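3-dehydroshikimate dehydratase (Bacillus anthracis, PDB 3DX5) catalyses the manganese-dependent dehydration of 3-dehydroshikimate to 3,4-dihydroxybenzoate, the catechol building block of the siderophore petrobactin. Local coordinates at residues A[199-210]-A[225-236]; A[151-159]-A[185-193]. One frame throughout, in Å; residues are numbered along the deposited sequence.

Contact 1. Residues A[199-210]-A[225-236]. With DHB (3,4-dihydroxybenzoic acid), chain D.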
# COMPACT_ATOMS: atom_id res chain seq x y z
N PHE A 199 18.82 -1.54 -6.02
CA PHE A 199 19.07 -2.54 -7.05
C PHE A 199 17.75 -3.24 -7.36
O PHE A 199 17.19 -3.93 -6.50
CB PHE A 199 20.03 -3.63 -6.52
CG PHE A 199 21.51 -3.25 -6.46
CD1 PHE A 199 21.96 -1.96 -6.72
CD2 PHE A 199 22.44 -4.21 -6.07
CE1 PHE A 199 23.32 -1.64 -6.63
CE2 PHE A 199 23.81 -3.91 -5.98
CZ PHE A 199 24.25 -2.61 -6.27
N LYS A 200 17.25 -3.12 -8.58
CA LYS A 200 16.13 -3.97 -9.01
C LYS A 200 16.29 -4.17 -10.51
O LYS A 200 17.07 -3.45 -11.15
CB LYS A 200 14.74 -3.39 -8.60
CG LYS A 200 14.41 -1.96 -9.15
CD LYS A 200 12.97 -1.57 -8.76
CE LYS A 200 12.56 -0.19 -9.32
NZ LYS A 200 13.38 0.94 -8.75
N ASN A 201 15.56 -5.11 -11.10
CA ASN A 201 15.74 -5.39 -12.53
C ASN A 201 14.41 -5.69 -13.18
O ASN A 201 13.41 -5.93 -12.49
CB ASN A 201 16.72 -6.57 -12.74
CG ASN A 201 17.56 -6.41 -14.01
OD1 ASN A 201 17.21 -5.61 -14.90
ND2 ASN A 201 18.67 -7.15 -14.09
N ILE A 202 14.39 -5.73 -14.51
CA ILE A 202 13.14 -5.98 -15.22
C ILE A 202 13.50 -6.92 -16.36
O ILE A 202 14.65 -6.87 -16.85
CB ILE A 202 12.51 -4.65 -15.72
CG1 ILE A 202 11.08 -4.84 -16.15
CG2 ILE A 202 13.32 -4.03 -16.90
CD1 ILE A 202 10.10 -4.93 -14.99
N SER A 203 12.57 -7.77 -16.81
CA SER A 203 12.95 -8.71 -17.90
C SER A 203 13.11 -8.01 -19.25
O SER A 203 13.86 -8.46 -20.11
CB SER A 203 11.96 -9.87 -18.04
OG SER A 203 10.67 -9.34 -18.35
N SER A 204 12.44 -6.88 -19.44
CA SER A 204 12.43 -6.20 -20.75
C SER A 204 11.92 -4.79 -20.53
O SER A 204 11.08 -4.58 -19.63
CB SER A 204 11.50 -6.97 -21.72
OG SER A 204 10.92 -6.14 -22.71
N ALA A 205 12.38 -3.85 -21.35
CA ALA A 205 11.84 -2.46 -21.37
C ALA A 205 10.32 -2.39 -21.55
O ALA A 205 9.70 -1.46 -21.08
CB ALA A 205 12.56 -1.58 -22.46
N ASP A 206 9.74 -3.38 -22.22
CA ASP A 206 8.28 -3.47 -22.41
C ASP A 206 7.50 -3.41 -21.08
O ASP A 206 6.37 -3.01 -21.06
CB ASP A 206 7.91 -4.77 -23.11
CG ASP A 206 8.43 -4.84 -24.56
OD1 ASP A 206 9.13 -3.91 -25.05
OD2 ASP A 206 8.12 -5.85 -25.21
N TYR A 207 8.13 -3.81 -19.98
CA TYR A 207 7.45 -3.92 -18.71
C TYR A 207 7.80 -2.81 -17.72
O TYR A 207 7.42 -2.90 -16.55
CB TYR A 207 7.71 -5.30 -18.07
CG TYR A 207 7.19 -6.42 -18.94
CD1 TYR A 207 5.82 -6.58 -19.14
CD2 TYR A 207 8.07 -7.30 -19.58
CE1 TYR A 207 5.32 -7.60 -19.99
CE2 TYR A 207 7.58 -8.32 -20.43
CZ TYR A 207 6.21 -8.46 -20.62
OH TYR A 207 5.72 -9.46 -21.42
N LEU A 208 8.52 -1.77 -18.18
CA LEU A 208 8.96 -0.71 -17.25
C LEU A 208 7.84 0.01 -16.50
O LEU A 208 8.08 0.48 -15.40
CB LEU A 208 9.88 0.31 -17.93
CG LEU A 208 11.32 -0.18 -18.12
CD1 LEU A 208 12.01 0.71 -19.17
CD2 LEU A 208 12.12 -0.18 -16.83
N HIS A 209 6.65 0.07 -17.09
CA HIS A 209 5.51 0.74 -16.49
C HIS A 209 5.05 0.03 -15.18
O HIS A 209 4.31 0.61 -14.41
CB HIS A 209 4.33 0.77 -17.49
CG HIS A 209 4.00 -0.59 -18.03
ND1 HIS A 209 3.08 -1.43 -17.43
CD2 HIS A 209 4.53 -1.29 -19.06
CE1 HIS A 209 3.03 -2.57 -18.10
NE2 HIS A 209 3.90 -2.52 -19.09
N VAL A 210 5.49 -1.21 -14.92
CA VAL A 210 5.08 -1.88 -13.66
C VAL A 210 5.69 -1.18 -12.44
O VAL A 210 5.18 -1.32 -11.33
CB VAL A 210 5.37 -3.41 -13.61
CG1 VAL A 210 4.61 -4.14 -14.71
CG2 VAL A 210 6.93 -3.70 -13.62
N GLY A 225 7.29 -9.09 -15.41
CA GLY A 225 8.57 -8.51 -15.85
C GLY A 225 9.53 -8.22 -14.70
O GLY A 225 10.70 -8.04 -14.93
N MSE A 226 9.03 -8.16 -13.46
CA MSE A 226 9.94 -7.97 -12.31
C MSE A 226 10.75 -9.26 -12.07
O MSE A 226 10.17 -10.31 -11.89
CB MSE A 226 9.15 -7.60 -11.03
CG MSE A 226 8.35 -6.27 -11.12
SE MSE A 226 7.61 -5.90 -9.38
CE MSE A 226 6.43 -4.38 -9.85
N VAL A 227 12.08 -9.17 -12.05
CA VAL A 227 12.91 -10.38 -12.00
C VAL A 227 14.13 -10.20 -11.10
O VAL A 227 14.56 -9.08 -10.86
CB VAL A 227 13.42 -10.83 -13.43
CG1 VAL A 227 12.26 -11.34 -14.30
CG2 VAL A 227 14.23 -9.70 -14.12
N PRO A 228 14.70 -11.32 -10.60
CA PRO A 228 15.94 -11.19 -9.80
C PRO A 228 17.04 -10.44 -10.57
O PRO A 228 17.02 -10.40 -11.83
CB PRO A 228 16.36 -12.65 -9.55
CG PRO A 228 15.01 -13.40 -9.46
CD PRO A 228 14.16 -12.70 -10.56
N LEU A 229 18.01 -9.90 -9.84
CA LEU A 229 19.05 -9.05 -10.43
C LEU A 229 19.80 -9.65 -11.62
O LEU A 229 20.09 -8.92 -12.59
CB LEU A 229 20.09 -8.64 -9.37
CG LEU A 229 19.56 -7.81 -8.18
CD1 LEU A 229 20.76 -7.37 -7.34
CD2 LEU A 229 18.76 -6.59 -8.68
N PHE A 230 20.16 -10.93 -11.53
CA PHE A 230 20.97 -11.54 -12.60
C PHE A 230 20.12 -12.14 -13.72
O PHE A 230 20.66 -12.72 -14.63
CB PHE A 230 22.04 -12.49 -12.03
CG PHE A 230 22.99 -11.79 -11.09
CD1 PHE A 230 23.90 -10.84 -11.59
CD2 PHE A 230 22.89 -11.97 -9.71
CE1 PHE A 230 24.74 -10.13 -10.75
CE2 PHE A 230 23.72 -11.26 -8.83
CZ PHE A 230 24.67 -10.34 -9.35
N GLU A 231 18.81 -11.95 -13.63
CA GLU A 231 17.87 -12.54 -14.59
C GLU A 231 17.18 -11.47 -15.44
O GLU A 231 16.31 -11.78 -16.22
CB GLU A 231 16.84 -13.39 -13.84
CG GLU A 231 17.45 -14.56 -13.08
CD GLU A 231 16.42 -15.42 -12.36
OE1 GLU A 231 15.22 -15.36 -12.67
OE2 GLU A 231 16.83 -16.20 -11.47
N GLY A 232 17.57 -10.21 -15.29
CA GLY A 232 16.99 -9.12 -16.08
C GLY A 232 17.91 -8.46 -17.08
O GLY A 232 19.04 -8.89 -17.26
N ILE A 233 17.43 -7.38 -17.71
CA ILE A 233 18.14 -6.73 -18.82
C ILE A 233 19.28 -5.81 -18.34
O ILE A 233 20.28 -5.68 -19.01
CB ILE A 233 17.13 -6.03 -19.82
CG1 ILE A 233 17.80 -5.53 -21.10
CG2 ILE A 233 16.33 -4.93 -19.16
CD1 ILE A 233 18.44 -6.67 -22.03
N VAL A 234 19.13 -5.17 -17.18
CA VAL A 234 20.23 -4.40 -16.61
C VAL A 234 21.35 -5.34 -16.15
O VAL A 234 21.07 -6.40 -15.56
CB VAL A 234 19.77 -3.53 -15.43
CG1 VAL A 234 20.95 -2.67 -14.88
CG2 VAL A 234 18.61 -2.64 -15.86
N ASN A 235 22.59 -4.96 -16.44
CA ASN A 235 23.77 -5.78 -16.16
C ASN A 235 24.30 -5.46 -14.76
O ASN A 235 25.10 -4.52 -14.58
CB ASN A 235 24.85 -5.58 -17.25
CG ASN A 235 25.97 -6.62 -17.18
OD1 ASN A 235 26.32 -7.12 -16.13
ND2 ASN A 235 26.52 -6.94 -18.32
N TYR A 236 23.85 -6.25 -13.78
CA TYR A 236 24.28 -6.10 -12.39
C TYR A 236 25.72 -6.60 -12.13
O TYR A 236 26.34 -6.15 -11.17
CB TYR A 236 23.20 -6.66 -11.40
CG TYR A 236 22.18 -5.58 -11.16
CD1 TYR A 236 21.03 -5.48 -11.95
CD2 TYR A 236 22.41 -4.58 -10.20
CE1 TYR A 236 20.12 -4.44 -11.76
CE2 TYR A 236 21.51 -3.52 -10.03
CZ TYR A 236 20.36 -3.48 -10.78
OH TYR A 236 19.51 -2.41 -10.61
C1 DHB D . 9.16 3.70 -5.03
C2 DHB D . 10.48 3.51 -5.40
C3 DHB D . 10.80 3.06 -6.69
O3 DHB D . 12.09 2.85 -7.12
C4 DHB D . 9.71 2.82 -7.63
O4 DHB D . 10.06 2.39 -8.87
C5 DHB D . 8.39 3.04 -7.26
C6 DHB D . 8.13 3.47 -5.95
C DHB D . 8.84 4.16 -3.62
O1 DHB D . 7.70 4.40 -3.22
O2 DHB D . 9.84 4.32 -2.75
O HOH W 1 14.64 -7.06 -9.12
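The carboxamide of N201 is threaded into the loop 229-234, where an asparagine can give and accept at once. Its ND2 donates to L229 O (2.7 Å), in the amide plane, and to V234 O (2.9 Å), 23° out of it; OD1 takes V234 N in its carbonyl plane, on a lone pair, and also I202 N. Four bonds thus fix the amide's rotation. G232 CA passes 3.5 Å from N201 CG, too close for a side chain there. Y236 turns its ring edge to N201 ND2 and donates from OH to K200 O (2.7 Å), while L229 CD2 lies over the centre of one face. This lies at the C-terminal end of barrel strand 194-202, the catalytic end of a TIM barrel, where 226-227 adds a short antiparallel, non-hydrogen-bonded pairing of I202 with M226. K200 points away: extended at chi2 and chi3, then bent at chi4 (-64°), it brings NZ to O3 of the bound 3,4-dihydroxybenzoic acid (2.8 Å), and the ammonium forms a salt bridge with D172 and a hydrogen bond with E253, both manganese ligands. Selenomethionine M226 runs past V210 in the opposite direction, M226 CG 3.9 Å from V210 CG2.

Contact 2. Residues A[151-159]-A[185-193]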
# COMPACT_ATOMS: atom_id res chain seq x y z
N THR A 151 16.70 12.28 -15.68
CA THR A 151 17.81 12.06 -16.60
C THR A 151 19.10 12.34 -15.84
O THR A 151 19.09 13.07 -14.84
CB THR A 151 17.79 12.97 -17.88
OG1 THR A 151 18.20 14.29 -17.52
CG2 THR A 151 16.40 13.01 -18.60
N LEU A 152 20.20 11.74 -16.29
CA LEU A 152 21.51 12.03 -15.71
C LEU A 152 21.90 13.54 -15.80
O LEU A 152 22.24 14.14 -14.79
CB LEU A 152 22.61 11.11 -16.26
CG LEU A 152 24.04 11.39 -15.79
CD1 LEU A 152 24.12 11.20 -14.25
CD2 LEU A 152 25.02 10.44 -16.49
N PRO A 153 21.83 14.15 -17.00
CA PRO A 153 22.16 15.61 -17.02
C PRO A 153 21.25 16.49 -16.10
O PRO A 153 21.74 17.43 -15.45
CB PRO A 153 22.05 16.01 -18.50
CG PRO A 153 21.99 14.67 -19.28
CD PRO A 153 21.46 13.64 -18.33
N SER A 154 19.95 16.17 -16.01
CA SER A 154 19.09 16.98 -15.16
C SER A 154 19.46 16.80 -13.68
O SER A 154 19.45 17.76 -12.89
CB SER A 154 17.61 16.67 -15.39
OG SER A 154 16.82 17.45 -14.49
N THR A 155 19.81 15.58 -13.31
CA THR A 155 20.22 15.30 -11.93
C THR A 155 21.49 16.07 -11.60
O THR A 155 21.57 16.71 -10.56
CB THR A 155 20.43 13.79 -11.72
OG1 THR A 155 19.19 13.13 -11.99
CG2 THR A 155 20.91 13.46 -10.27
N LEU A 156 22.49 15.99 -12.48
CA LEU A 156 23.73 16.72 -12.25
C LEU A 156 23.46 18.23 -12.15
O LEU A 156 24.00 18.91 -11.28
CB LEU A 156 24.73 16.44 -13.37
CG LEU A 156 25.30 15.02 -13.33
CD1 LEU A 156 26.01 14.70 -14.64
CD2 LEU A 156 26.23 14.89 -12.12
N GLU A 157 22.64 18.73 -13.06
CA GLU A 157 22.25 20.13 -13.04
C GLU A 157 21.57 20.52 -11.70
O GLU A 157 21.92 21.52 -11.10
CB GLU A 157 21.32 20.35 -14.21
CG GLU A 157 20.87 21.73 -14.35
CD GLU A 157 21.79 22.48 -15.28
OE1 GLU A 157 21.37 22.74 -16.44
OE2 GLU A 157 22.95 22.77 -14.86
N LEU A 158 20.59 19.73 -11.26
CA LEU A 158 19.89 19.97 -9.99
C LEU A 158 20.86 20.09 -8.81
O LEU A 158 20.71 20.97 -7.96
CB LEU A 158 18.90 18.83 -9.72
CG LEU A 158 17.86 19.16 -8.64
CD1 LEU A 158 16.99 20.38 -9.03
CD2 LEU A 158 16.98 17.95 -8.43
N LEU A 159 21.83 19.18 -8.75
CA LEU A 159 22.82 19.15 -7.66
C LEU A 159 23.65 20.44 -7.65
O LEU A 159 23.94 21.02 -6.59
CB LEU A 159 23.73 17.93 -7.79
CG LEU A 159 23.05 16.58 -7.53
CD1 LEU A 159 23.93 15.45 -8.07
CD2 LEU A 159 22.73 16.36 -6.00
N ASP A 185 28.69 4.47 -16.13
CA ASP A 185 28.93 5.88 -16.40
C ASP A 185 28.16 6.87 -15.44
O ASP A 185 28.74 7.90 -14.95
CB ASP A 185 28.67 6.14 -17.87
CG ASP A 185 28.90 7.57 -18.25
OD1 ASP A 185 30.02 8.09 -17.99
OD2 ASP A 185 27.95 8.18 -18.78
N SER A 186 26.89 6.56 -15.16
CA SER A 186 26.09 7.36 -14.22
C SER A 186 26.65 7.28 -12.80
O SER A 186 26.70 8.28 -12.09
CB SER A 186 24.63 6.93 -14.23
OG SER A 186 24.15 6.81 -15.55
N PHE A 187 27.10 6.09 -12.40
CA PHE A 187 27.74 5.94 -11.11
C PHE A 187 28.98 6.85 -11.05
O PHE A 187 29.19 7.55 -10.05
CB PHE A 187 28.13 4.50 -10.83
CG PHE A 187 29.15 4.37 -9.75
CD1 PHE A 187 28.79 4.57 -8.42
CD2 PHE A 187 30.48 4.13 -10.06
CE1 PHE A 187 29.73 4.50 -7.41
CE2 PHE A 187 31.45 4.07 -9.05
CZ PHE A 187 31.07 4.24 -7.73
N GLN A 188 29.79 6.85 -12.13
CA GLN A 188 31.06 7.55 -12.09
C GLN A 188 30.81 9.05 -12.03
O GLN A 188 31.52 9.77 -11.30
CB GLN A 188 31.98 7.19 -13.28
CG GLN A 188 32.56 5.76 -13.17
CD GLN A 188 33.20 5.26 -14.46
OE1 GLN A 188 33.15 5.91 -15.50
NE2 GLN A 188 33.81 4.08 -14.39
N GLN A 189 29.78 9.51 -12.74
CA GLN A 189 29.48 10.93 -12.77
C GLN A 189 28.82 11.40 -11.51
O GLN A 189 29.06 12.52 -11.10
CB GLN A 189 28.61 11.30 -13.98
CG GLN A 189 29.41 11.28 -15.29
CD GLN A 189 28.58 11.73 -16.46
OE1 GLN A 189 28.11 12.86 -16.50
NE2 GLN A 189 28.41 10.85 -17.45
N LEU A 190 28.00 10.55 -10.90
CA LEU A 190 27.28 10.92 -9.67
C LEU A 190 28.01 10.59 -8.37
O LEU A 190 27.55 10.99 -7.29
CB LEU A 190 25.87 10.31 -9.64
CG LEU A 190 24.85 10.90 -10.64
CD1 LEU A 190 23.69 9.93 -10.81
CD2 LEU A 190 24.39 12.29 -10.16
N ARG A 191 29.13 9.87 -8.48
CA ARG A 191 29.89 9.43 -7.31
C ARG A 191 30.07 10.42 -6.13
O ARG A 191 29.89 10.02 -4.98
CB ARG A 191 31.25 8.82 -7.69
CG ARG A 191 31.77 7.90 -6.54
CD ARG A 191 33.06 7.17 -6.88
NE ARG A 191 33.52 6.37 -5.74
CZ ARG A 191 34.39 5.37 -5.82
NH1 ARG A 191 34.92 5.01 -6.99
NH2 ARG A 191 34.73 4.72 -4.71
N PRO A 192 30.43 11.69 -6.41
CA PRO A 192 30.63 12.62 -5.29
C PRO A 192 29.39 12.83 -4.40
O PRO A 192 29.56 13.21 -3.25
CB PRO A 192 31.01 13.94 -5.98
CG PRO A 192 31.66 13.51 -7.26
CD PRO A 192 30.79 12.32 -7.70
N TRP A 193 28.19 12.56 -4.93
CA TRP A 193 26.94 12.76 -4.18
C TRP A 193 26.26 11.48 -3.70
O TRP A 193 25.30 11.53 -2.96
CB TRP A 193 25.94 13.54 -5.04
CG TRP A 193 26.46 14.87 -5.40
CD1 TRP A 193 26.36 16.01 -4.65
CD2 TRP A 193 27.21 15.22 -6.59
NE1 TRP A 193 26.98 17.05 -5.31
CE2 TRP A 193 27.50 16.60 -6.50
CE3 TRP A 193 27.64 14.50 -7.72
CZ2 TRP A 193 28.24 17.29 -7.50
CZ3 TRP A 193 28.37 15.18 -8.71
CH2 TRP A 193 28.65 16.56 -8.60
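L152 and L190 each push a branched side chain into the opposite helix, a reciprocal knobs-into-holes pair. The two slide past each other in opposite directions, with L152 CD1 3.7 Å from L190 CD1. In L152, CG anti to the backbone N (chi1 176°) aims the fork at the other helix, and its two methyls part: CD1 goes to L190, while CD2 enters the hole bounded by D185, S186, Q189 and L190, 3.5 Å from Q189 NE2. In return L190 sits among L152, T155, L156 and L159; its CD2 is 3.7 Å from both T155 CG2 and L156 CD2. Leucine, forked and wholly apolar, suits both roles. The helices 152-159 and 185-190 run nearly parallel, 9° between their directions and 11.0 Å between axes, as expected of neighbouring outer helices in a TIM barrel, and T155, L159 and W193 also touch I169 of strand 167-172. T155 serves two ends: CG2 meets L190, whereas its OG1 donates to T151 O, which also receives T155 N from the other face of its plane, so the hydroxyl is satisfied by the N-cap residue's carbonyl. Nearer the C-terminal end, L159 and W193 pass in opposite directions. L159 CD1 lies over one face of the indole, 3.8 Å from the centroid of the five-membered ring and 23° off its normal, a CH-pi contact; P192 CB covers the opposite face. Q189 crosses L156 at about a right angle, its OE1 3.4 Å from L156 CD1, while its NE2 bonds weakly to D185 OD1 one turn back.

In the fold
Both contacts belong to the one TIM barrel and follow in series along the chain: contact 2 closes with residues 185-193, and strand 194-202, which begins straight after, leads into contact 1. Their centres are 22 Å apart and their nearest atoms about 8 Å, so they do not touch. Strand 167-172 lies beside strand 194-202 in the barrel sheet; contact 2 packs on the first, and contact 1 continues the second. Contact 2 thus joins two outer helices on the barrel wall, with the side chain of T155 about 13 Å from the manganese ion, whereas contact 1 shapes the loops at the catalytic end, where K200 reaches the ligand pocket.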